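Local coordinates for surface presentation of antigens protein SpaS (Shigella flexneri, PDB 2VT1) that forms part of the type III secretion export machinery at the inner membrane and is required for secretion of the Ipa invasion proteins and for invasion, at residues K55-T58 with V63-E66. Sequence-based numbering, arbitrary orientation.
Sequences KTHT and VDFE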
loop_
_atom_site.group_PDB
_atom_site.type_symbol
_atom_site.label_atom_id
_atom_site.label_comp_id
_atom_site.label_asym_id
_atom_site.label_seq_id
_atom_site.Cartn_x
_atom_site.Cartn_y
_atom_site.Cartn_z
ATOM N N LYS B 55 11.713 1.875 3.918
ATOM C CA LYS B 55 13.025 1.759 4.565
ATOM C C LYS B 55 13.028 0.754 5.722
ATOM O O LYS B 55 14.105 0.329 6.160
ATOM C CB LYS B 55 13.521 3.116 5.092
ATOM C CG LYS B 55 13.801 4.196 4.037
ATOM C CD LYS B 55 14.835 3.780 2.991
ATOM C CE LYS B 55 16.283 3.793 3.514
ATOM N NZ LYS B 55 17.302 3.234 2.544
ATOM N N THR B 56 11.845 0.369 6.216
ATOM C CA THR B 56 11.749 -0.477 7.417
ATOM C C THR B 56 11.095 -1.855 7.231
ATOM O O THR B 56 11.208 -2.699 8.118
ATOM C CB THR B 56 10.966 0.215 8.571
ATOM O OG1 THR B 56 9.684 0.637 8.100
ATOM C CG2 THR B 56 11.726 1.408 9.117
ATOM N N HIS B 57 10.403 -2.084 6.117
ATOM C CA HIS B 57 9.605 -3.304 5.968
ATOM C C HIS B 57 9.898 -4.110 4.704
ATOM O O HIS B 57 10.379 -3.581 3.701
ATOM C CB HIS B 57 8.109 -2.981 6.004
ATOM C CG HIS B 57 7.590 -2.621 7.365
ATOM N ND1 HIS B 57 7.682 -1.348 7.886
ATOM C CD2 HIS B 57 6.951 -3.362 8.300
ATOM C CE1 HIS B 57 7.138 -1.326 9.090
ATOM N NE2 HIS B 57 6.694 -2.537 9.368
ATOM N N THR B 58 9.609 -5.407 4.784
ATOM C CA THR B 58 9.609 -6.283 3.623
ATOM C C THR B 58 8.154 -6.561 3.228
ATOM O O THR B 58 7.244 -6.378 4.029
ATOM C CB THR B 58 10.368 -7.620 3.914
ATOM O OG1 THR B 58 9.527 -8.504 4.666
ATOM C CG2 THR B 58 11.631 -7.357 4.699
ATOM N N VAL B 63 2.512 -4.321 9.622
ATOM C CA VAL B 63 3.179 -3.092 9.996
ATOM C C VAL B 63 3.571 -3.218 11.465
ATOM O O VAL B 63 2.790 -3.699 12.277
ATOM C CB VAL B 63 2.287 -1.867 9.744
ATOM C CG1 VAL B 63 2.992 -0.585 10.175
ATOM C CG2 VAL B 63 1.922 -1.795 8.282
ATOM N N ASP B 64 4.793 -2.811 11.796
ATOM C CA ASP B 64 5.297 -2.944 13.156
ATOM C C ASP B 64 4.609 -1.959 14.100
ATOM O O ASP B 64 4.087 -0.944 13.657
ATOM C CB ASP B 64 6.817 -2.767 13.177
ATOM C CG ASP B 64 7.252 -1.405 12.694
ATOM O OD1 ASP B 64 6.441 -0.466 12.785
ATOM O OD2 ASP B 64 8.404 -1.274 12.223
ATOM N N PHE B 65 4.602 -2.273 15.398
ATOM C CA PHE B 65 3.837 -1.501 16.390
ATOM C C PHE B 65 4.127 -0.023 16.279
ATOM O O PHE B 65 3.259 0.806 16.518
ATOM C CB PHE B 65 4.131 -1.976 17.823
ATOM N N GLU B 66 5.353 0.301 15.898
ATOM C CA GLU B 66 5.807 1.683 15.853
ATOM C C GLU B 66 5.049 2.530 14.820
ATOM O O GLU B 66 4.847 3.719 15.030
ATOM C CB GLU B 66 7.318 1.722 15.573
#
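The imidazole of His-57 reaches across to Asp-64 and takes that residue's backbone N-H on NE2. Asp-64 N lies 3.1 Å from His-57 NE2 and close to the ring plane, so the bond enters at the ring edge; the angle at the hydrogen is 152°. At the other ring nitrogen, His-57 ND1 donates to Thr-56 OG1 over 2.8 Å, with the hydroxyl tilted out of the plane. ND1 as donor and NE2 as acceptor are consistent with the ring proton on ND1, and the two bonds together would hold the ring's rotation. Thr-56 OG1 also bonds the carbonyl oxygen of Lys-52, one turn back in the helix.

The contact belongs to the cytoplasmic domain of this type III secretion exporter: it joins the C-terminal end of helix 47-56 to the loop that leads from strand 61-62 into helix 68-80. His-57, the first residue to leave helical geometry, reaches this loop with CG anti to its carbonyl carbon (chi1 -73°).

The Asp-64 carboxylate is turned 51° from the imidazole plane, and its OD2 comes within 3.4 Å of His-57 CE1, a contact that is not a hydrogen bond. Val-63 meets the ring mainly through its backbone, with CA 3.6 Å from His-57 NE2, while its CG1 stays 4.3 Å from that nitrogen. Ile-20 of strand 19-25 touches the side chains of both His-57 and Val-63.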